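Local atomic coordinates of stage II sporulation E family protein (Thermanaerovibrio acidaminovorans, PDB entry 3RNR), a protein that probably acts as a metal-dependent phosphatase of the PP2C family, removing phosphate from phosphoproteins, although its own substrate is not known. Residues 159-165 with 204-210; 45-50 with 87-91. The contacts are given in a common frame with arbitrary orientation. Residues are numbered along the deposited sequence.

Contact 1 (159-165 with 204-210); sequences GVLVVSD and ATLALVI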
ATOM      1  N   GLY B 159      -1.150   4.707 -17.505  1.00 30.40           N
ATOM      2  CA  GLY B 159      -1.461   4.277 -16.158  1.00 31.13           C
ATOM      3  C   GLY B 159      -2.845   4.651 -15.683  1.00 34.25           C
ATOM      4  O   GLY B 159      -3.737   4.949 -16.483  1.00 29.03           O
ATOM      5  N   VAL B 160      -3.026   4.598 -14.367  1.00 27.11           N
ATOM      6  CA  VAL B 160      -4.317   4.872 -13.765  1.00 25.11           C
ATOM      7  C   VAL B 160      -4.113   5.698 -12.494  1.00 26.17           C
ATOM      8  O   VAL B 160      -3.117   5.529 -11.771  1.00 23.21           O
ATOM      9  CB  VAL B 160      -5.067   3.553 -13.456  1.00 24.54           C
ATOM     10  CG1 VAL B 160      -4.227   2.657 -12.531  1.00 23.88           C
ATOM     11  CG2 VAL B 160      -6.463   3.832 -12.859  1.00 22.39           C
ATOM     12  N   LEU B 161      -5.062   6.594 -12.239  1.00 24.67           N
ATOM     13  CA  LEU B 161      -5.044   7.427 -11.044  1.00 24.65           C
ATOM     14  C   LEU B 161      -6.382   7.298 -10.328  1.00 24.33           C
ATOM     15  O   LEU B 161      -7.435   7.407 -10.960  1.00 22.78           O
ATOM     16  CB  LEU B 161      -4.780   8.886 -11.423  1.00 24.72           C
ATOM     17  CG  LEU B 161      -4.915   9.928 -10.304  1.00 33.85           C
ATOM     18  CD1 LEU B 161      -3.645   9.969  -9.518  1.00 34.85           C
ATOM     19  CD2 LEU B 161      -5.221  11.297 -10.879  1.00 38.51           C
ATOM     20  N   VAL B 162      -6.336   7.029  -9.026  1.00 22.90           N
ATOM     21  CA  VAL B 162      -7.534   7.045  -8.202  1.00 23.79           C
ATOM     22  C   VAL B 162      -7.482   8.229  -7.216  1.00 26.69           C
ATOM     23  O   VAL B 162      -6.414   8.582  -6.703  1.00 23.63           O
ATOM     24  CB  VAL B 162      -7.784   5.696  -7.486  1.00 24.20           C
ATOM     25  CG1 VAL B 162      -8.071   4.576  -8.518  1.00 21.56           C
ATOM     26  CG2 VAL B 162      -6.594   5.306  -6.608  1.00 24.06           C
ATOM     27  N   VAL B 163      -8.643   8.821  -6.956  1.00 23.37           N
ATOM     28  CA  VAL B 163      -8.737  10.103  -6.256  1.00 26.73           C
ATOM     29  C   VAL B 163      -9.849  10.081  -5.222  1.00 32.96           C
ATOM     30  O   VAL B 163     -10.959   9.664  -5.546  1.00 24.28           O
ATOM     31  CB  VAL B 163      -9.153  11.210  -7.236  1.00 30.22           C
ATOM     32  CG1 VAL B 163      -9.061  12.571  -6.564  1.00 35.00           C
ATOM     33  CG2 VAL B 163      -8.309  11.168  -8.474  1.00 36.21           C
ATOM     34  N   SER B 164      -9.550  10.501  -3.990  1.00 25.36           N
ATOM     35  CA  SER B 164     -10.582  10.792  -2.988  1.00 26.10           C
ATOM     36  C   SER B 164     -10.431  12.233  -2.537  1.00 30.31           C
ATOM     37  O   SER B 164      -9.408  12.618  -1.972  1.00 30.31           O
ATOM     38  CB  SER B 164     -10.405   9.870  -1.785  1.00 29.27           C
ATOM     39  OG  SER B 164     -11.273  10.234  -0.729  1.00 31.59           O
ATOM     40  N   ASP B 165     -11.356  13.063  -2.981  1.00 30.59           N
ATOM     41  CA  ASP B 165     -11.521  14.451  -2.553  1.00 29.80           C
ATOM     42  C   ASP B 165     -12.724  14.961  -1.752  1.00 34.37           C
ATOM     43  O   ASP B 165     -12.969  16.165  -1.797  1.00 31.46           O
ATOM     44  CB  ASP B 165     -11.004  15.447  -3.597  1.00 34.38           C
ATOM     45  CG  ASP B 165     -11.833  15.462  -4.819  1.00 35.20           C
ATOM     46  OD1 ASP B 165     -12.866  14.760  -4.818  1.00 34.39           O
ATOM     47  OD2 ASP B 165     -11.461  16.191  -5.757  1.00 35.85           O
ATOM     48  N   ALA B 204      -6.829  16.745  -2.348  1.00 33.47           N
ATOM     49  CA  ALA B 204      -7.184  15.375  -2.721  1.00 30.06           C
ATOM     50  C   ALA B 204      -6.176  14.332  -2.266  1.00 39.38           C
ATOM     51  O   ALA B 204      -4.980  14.594  -2.223  1.00 35.07           O
ATOM     52  CB  ALA B 204      -7.380  15.268  -4.239  1.00 31.71           C
ATOM     53  N   THR B 205      -6.668  13.139  -1.944  1.00 27.52           N
ATOM     54  CA  THR B 205      -5.795  11.999  -1.696  1.00 26.68           C
ATOM     55  C   THR B 205      -5.662  11.239  -3.005  1.00 30.90           C
ATOM     56  O   THR B 205      -6.665  10.996  -3.681  1.00 26.92           O
ATOM     57  CB  THR B 205      -6.364  11.087  -0.572  1.00 33.06           C
ATOM     58  OG1 THR B 205      -6.358  11.806   0.669  1.00 33.37           O
ATOM     59  CG2 THR B 205      -5.517   9.845  -0.399  1.00 31.36           C
ATOM     60  N   LEU B 206      -4.428  10.881  -3.370  1.00 28.75           N
ATOM     61  CA  LEU B 206      -4.132  10.349  -4.696  1.00 27.92           C
ATOM     62  C   LEU B 206      -3.302   9.092  -4.603  1.00 25.29           C
ATOM     63  O   LEU B 206      -2.427   8.982  -3.738  1.00 25.21           O
ATOM     64  CB  LEU B 206      -3.333  11.372  -5.522  1.00 28.60           C
ATOM     65  CG  LEU B 206      -3.922  12.749  -5.812  1.00 36.08           C
ATOM     66  CD1 LEU B 206      -2.933  13.569  -6.634  1.00 35.61           C
ATOM     67  CD2 LEU B 206      -5.268  12.627  -6.540  1.00 27.30           C
ATOM     68  N   ALA B 207      -3.575   8.148  -5.496  1.00 23.94           N
ATOM     69  CA  ALA B 207      -2.720   6.985  -5.662  1.00 25.55           C
ATOM     70  C   ALA B 207      -2.716   6.636  -7.135  1.00 26.89           C
ATOM     71  O   ALA B 207      -3.727   6.799  -7.832  1.00 25.02           O
ATOM     72  CB  ALA B 207      -3.210   5.806  -4.834  1.00 22.24           C
ATOM     73  N   LEU B 208      -1.582   6.155  -7.623  1.00 23.44           N
ATOM     74  CA  LEU B 208      -1.488   5.897  -9.049  1.00 24.75           C
ATOM     75  C   LEU B 208      -0.573   4.746  -9.398  1.00 23.56           C
ATOM     76  O   LEU B 208       0.350   4.414  -8.653  1.00 25.66           O
ATOM     77  CB  LEU B 208      -1.060   7.161  -9.791  1.00 28.36           C
ATOM     78  CG  LEU B 208       0.290   7.722  -9.403  1.00 36.39           C
ATOM     79  CD1 LEU B 208       1.330   7.299 -10.429  1.00 40.30           C
ATOM     80  CD2 LEU B 208       0.195   9.245  -9.326  1.00 42.93           C
ATOM     81  N   VAL B 209      -0.807   4.148 -10.552  1.00 24.81           N
ATOM     82  CA  VAL B 209       0.067   3.134 -11.109  1.00 26.36           C
ATOM     83  C   VAL B 209       0.459   3.511 -12.525  1.00 29.12           C
ATOM     84  O   VAL B 209      -0.361   3.950 -13.262  1.00 29.05           O
ATOM     85  CB  VAL B 209      -0.563   1.769 -11.136  1.00 25.82           C
ATOM     86  CG1 VAL B 209       0.394   0.753 -11.735  1.00 29.94           C
ATOM     87  CG2 VAL B 209      -1.022   1.356  -9.789  1.00 22.60           C
ATOM     88  N   ILE B 210       1.725   3.356 -12.867  1.00 28.81           N
ATOM     89  CA  ILE B 210       2.219   3.539 -14.222  1.00 31.12           C
ATOM     90  C   ILE B 210       2.846   2.242 -14.686  1.00 34.70           C
ATOM     91  O   ILE B 210       3.649   1.678 -13.998  1.00 35.20           O
ATOM     92  CB  ILE B 210       3.292   4.593 -14.324  1.00 38.77           C
ATOM     93  CG1 ILE B 210       2.859   5.896 -13.695  1.00 37.78           C
ATOM     94  CG2 ILE B 210       3.685   4.816 -15.750  1.00 40.31           C
ATOM     95  CD1 ILE B 210       1.766   6.510 -14.322  1.00 40.30           C
TER
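An antiparallel pairing joins 159-164 and 205-210, two neighbouring inner strands of the mixed sheet in the PP2C-type alpha-beta-alpha sandwich. The strand axes approach to 4.7 Å at 175°. Three hydrogen-bonded pairs, Val160 with Val209, Val162 with Ala207 and Ser164 with Thr205, each exchange two backbone bonds; Val162 N to Ala207 O is 2.9 Å and Thr205 N to Ser164 O 2.8 Å. The non-hydrogen-bonded pairs between them sit closer, and CA-H...O contacts such as Leu208 CA to Val160 O (3.2 Å) fill the gaps. At Gly159 the strands come tightest: its CA lies 3.1 Å from Val209 O and 4.2 Å from Ile210 CA, so a beta carbon here would strike that carbonyl.

Side chains alternate between the two faces. On one, Val162 CG2 meets Ala207 CB at 3.9 Å and Val160 CG1 meets Val209 CB at 4.0 Å. On the other, Leu161 CD1 reaches Leu208 CB (3.8 Å), while Val163 CG1 packs against Leu206 CD2 (3.8 Å) and Ala204 CB (3.9 Å). Just past the strand, Asp165 probably matches the Ser-Asp-Gly aspartate that ligates metal in PP2C relatives; here it forms a salt bridge with Arg95, and Ser164 is hydrogen-bonded to Asp17. Ile210 O accepts a hydrogen bond from Arg175 of the second subunit.

The Val162, Ala207 and Val209 face packs on strand 10-18 of the opposing sheet, and strands 95-100 and 176-181 continue the mixed sheet on its two sides.

Contact 2 (45-50 with 87-91); sequences SPLDAV and EWASV
The first turn of a helix rests on the face of a beta-strand, a helix-on-sheet contact that joins an outer helical layer of the alpha-beta-alpha sandwich to its antiparallel sheet. Helix 46-50 and strand 87-91 run nearly in the same direction, with axes 7.2 Å apart at 28°, without hydrogen bonds between them. The strand is extended (phi -127 to -156°, psi 129 to 162°), its CA-to-CB bonds pointing toward the helix at Glu87, Ala89 and Val91 and away at Trp88 and Ser90.

Ser45 precedes the helix as its N-cap: with phi/psi of -85/161° and chi1 p, its OG accepts from Asp48 N at 3.1 Å, and its CB lies 3.7 Å from OE1 of Glu87 (chi1 m, chi2 t). From Pro46 on, phi/psi stay near -60/-43°, with Ala49 N to Ser45 O and Val50 N to Pro46 O both 2.9 Å. Pro46 CA lies 5.3 Å from Trp88 CA. The CB-CG edge of its C-gamma exo ring is set against the strand backbone, CG 3.4 Å from Glu87 O and CB 3.7 Å from Ala89 N. Leu47 touches mainly through its backbone, N to Ala89 CB at 3.9 Å. A turn after Pro46, Val50 (chi1 t) returns to the strand: CG2 meets Ala89 CB at 3.9 Å and CG1 meets Val91 CG2 at 3.7 Å. The small Ala89 thus takes both Pro46, CB to CB at 3.9 Å, and Val50.

Strand 85-91 lies between strands 72-80 and 146-153, Pro46 and Val50 also touch Val76 of the former, and Ala49 packs on helix 25-41.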
ATOM      1  N   SER B  45      -8.717  -9.044  -8.022  1.00 29.90           N
ATOM      2  CA  SER B  45      -9.151  -7.942  -8.859  1.00 32.00           C
ATOM      3  C   SER B  45      -9.661  -6.779  -8.007  1.00 29.12           C
ATOM      4  O   SER B  45      -9.987  -6.953  -6.829  1.00 25.06           O
ATOM      5  CB  SER B  45     -10.268  -8.409  -9.783  1.00 31.42           C
ATOM      6  OG  SER B  45     -11.431  -8.635  -9.023  1.00 35.50           O
ATOM      7  N   PRO B  46      -9.715  -5.583  -8.594  1.00 25.85           N
ATOM      8  CA  PRO B  46     -10.301  -4.445  -7.880  1.00 26.78           C
ATOM      9  C   PRO B  46     -11.725  -4.738  -7.394  1.00 30.56           C
ATOM     10  O   PRO B  46     -12.074  -4.353  -6.286  1.00 25.37           O
ATOM     11  CB  PRO B  46     -10.303  -3.340  -8.937  1.00 25.09           C
ATOM     12  CG  PRO B  46      -9.051  -3.661  -9.769  1.00 24.44           C
ATOM     13  CD  PRO B  46      -9.071  -5.179  -9.862  1.00 27.91           C
ATOM     14  N   LEU B  47     -12.539  -5.401  -8.208  1.00 26.53           N
ATOM     15  CA  LEU B  47     -13.892  -5.749  -7.776  1.00 29.28           C
ATOM     16  C   LEU B  47     -13.897  -6.676  -6.548  1.00 28.14           C
ATOM     17  O   LEU B  47     -14.674  -6.474  -5.618  1.00 27.85           O
ATOM     18  CB  LEU B  47     -14.679  -6.394  -8.915  1.00 30.21           C
ATOM     19  CG  LEU B  47     -16.077  -6.918  -8.575  1.00 30.17           C
ATOM     20  CD1 LEU B  47     -16.990  -5.791  -8.053  1.00 27.16           C
ATOM     21  CD2 LEU B  47     -16.700  -7.562  -9.824  1.00 36.67           C
ATOM     22  N   ASP B  48     -13.069  -7.719  -6.568  1.00 26.91           N
ATOM     23  CA  ASP B  48     -12.936  -8.585  -5.407  1.00 29.16           C
ATOM     24  C   ASP B  48     -12.486  -7.799  -4.177  1.00 25.97           C
ATOM     25  O   ASP B  48     -12.911  -8.076  -3.053  1.00 30.63           O
ATOM     26  CB  ASP B  48     -11.931  -9.703  -5.676  1.00 29.44           C
ATOM     27  CG  ASP B  48     -12.454 -10.726  -6.668  1.00 44.14           C
ATOM     28  OD1 ASP B  48     -13.684 -10.898  -6.773  1.00 46.12           O
ATOM     29  OD2 ASP B  48     -11.626 -11.353  -7.342  1.00 44.62           O
ATOM     30  N   ALA B  49     -11.605  -6.831  -4.392  1.00 23.80           N
ATOM     31  CA  ALA B  49     -11.113  -6.017  -3.279  1.00 26.23           C
ATOM     32  C   ALA B  49     -12.259  -5.184  -2.693  1.00 26.97           C
ATOM     33  O   ALA B  49     -12.402  -5.071  -1.475  1.00 29.36           O
ATOM     34  CB  ALA B  49      -9.954  -5.124  -3.736  1.00 22.99           C
ATOM     35  N   VAL B  50     -13.079  -4.605  -3.559  1.00 25.81           N
ATOM     36  CA  VAL B  50     -14.264  -3.878  -3.105  1.00 23.47           C
ATOM     37  C   VAL B  50     -15.228  -4.793  -2.340  1.00 24.38           C
ATOM     38  O   VAL B  50     -15.716  -4.439  -1.277  1.00 26.60           O
ATOM     39  CB  VAL B  50     -15.016  -3.208  -4.287  1.00 30.65           C
ATOM     40  CG1 VAL B  50     -16.440  -2.800  -3.861  1.00 26.10           C
ATOM     41  CG2 VAL B  50     -14.237  -1.990  -4.770  1.00 25.75           C
ATOM     42  N   GLU B  87      -7.677  -3.035 -14.735  1.00 25.80           N
ATOM     43  CA  GLU B  87      -9.036  -3.147 -14.202  1.00 24.04           C
ATOM     44  C   GLU B  87      -9.215  -2.135 -13.071  1.00 24.93           C
ATOM     45  O   GLU B  87      -8.236  -1.700 -12.468  1.00 24.61           O
ATOM     46  CB  GLU B  87      -9.313  -4.554 -13.662  1.00 24.38           C
ATOM     47  CG  GLU B  87      -9.277  -5.646 -14.742  1.00 27.54           C
ATOM     48  CD  GLU B  87      -9.880  -6.936 -14.238  1.00 33.19           C
ATOM     49  OE1 GLU B  87      -9.328  -7.541 -13.288  1.00 37.24           O
ATOM     50  OE2 GLU B  87     -10.933  -7.314 -14.758  1.00 30.34           O
ATOM     51  N   TRP B  88     -10.459  -1.776 -12.768  1.00 23.62           N
ATOM     52  CA  TRP B  88     -10.701  -0.808 -11.700  1.00 25.53           C
ATOM     53  C   TRP B  88     -12.098  -0.984 -11.123  1.00 28.64           C
ATOM     54  O   TRP B  88     -12.965  -1.631 -11.733  1.00 21.22           O
ATOM     55  CB  TRP B  88     -10.498   0.636 -12.195  1.00 23.09           C
ATOM     56  CG  TRP B  88     -11.354   0.974 -13.396  1.00 21.46           C
ATOM     57  CD1 TRP B  88     -10.994   0.882 -14.711  1.00 23.58           C
ATOM     58  CD2 TRP B  88     -12.708   1.450 -13.381  1.00 25.62           C
ATOM     59  NE1 TRP B  88     -12.048   1.256 -15.517  1.00 27.54           N
ATOM     60  CE2 TRP B  88     -13.114   1.598 -14.725  1.00 25.17           C
ATOM     61  CE3 TRP B  88     -13.627   1.737 -12.358  1.00 25.48           C
ATOM     62  CZ2 TRP B  88     -14.392   2.046 -15.079  1.00 25.53           C
ATOM     63  CZ3 TRP B  88     -14.904   2.174 -12.709  1.00 26.34           C
ATOM     64  CH2 TRP B  88     -15.274   2.323 -14.060  1.00 26.19           C
ATOM     65  N   ALA B  89     -12.309  -0.439  -9.928  1.00 24.02           N
ATOM     66  CA  ALA B  89     -13.638  -0.444  -9.329  1.00 27.39           C
ATOM     67  C   ALA B  89     -13.755   0.709  -8.346  1.00 24.47           C
ATOM     68  O   ALA B  89     -12.749   1.151  -7.774  1.00 26.10           O
ATOM     69  CB  ALA B  89     -13.918  -1.776  -8.652  1.00 24.34           C
ATOM     70  N   SER B  90     -14.971   1.207  -8.147  1.00 26.16           N
ATOM     71  CA  SER B  90     -15.151   2.291  -7.186  1.00 22.71           C
ATOM     72  C   SER B  90     -16.552   2.293  -6.613  1.00 25.96           C
ATOM     73  O   SER B  90     -17.496   1.801  -7.237  1.00 24.55           O
ATOM     74  CB  SER B  90     -14.799   3.649  -7.807  1.00 22.33           C
ATOM     75  OG  SER B  90     -15.759   4.061  -8.753  1.00 26.57           O
ATOM     76  N   VAL B  91     -16.677   2.816  -5.402  1.00 23.72           N
ATOM     77  CA  VAL B  91     -17.973   2.912  -4.753  1.00 22.95           C
ATOM     78  C   VAL B  91     -18.052   4.255  -4.056  1.00 26.33           C
ATOM     79  O   VAL B  91     -17.181   4.597  -3.236  1.00 27.41           O
ATOM     80  CB  VAL B  91     -18.176   1.780  -3.718  1.00 25.84           C
ATOM     81  CG1 VAL B  91     -19.495   1.961  -2.974  1.00 25.49           C
ATOM     82  CG2 VAL B  91     -18.141   0.394  -4.396  1.00 23.82           C
TER

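The two contacts follow one another along the chain, neither nesting nor crossing. Contact 2 comes first: from 45-50 the chain completes helix 46-63, enters the antiparallel sheet as strand 72-80 and turns back into strand 85-91, whose 87-91 part packs against the start of that helix, closing a loop of 36 residues. It then passes into the second sheet as strand 95-100, beside which strand 159-164 is later laid. Contact 1 closes the last loop, holding strand 176-181 and helix 186-193, when 204-210 returns near the C terminus. One contact fastens a helix to the antiparallel sheet, the other pairs two inner strands of the mixed sheet; their centres are 14 Å apart.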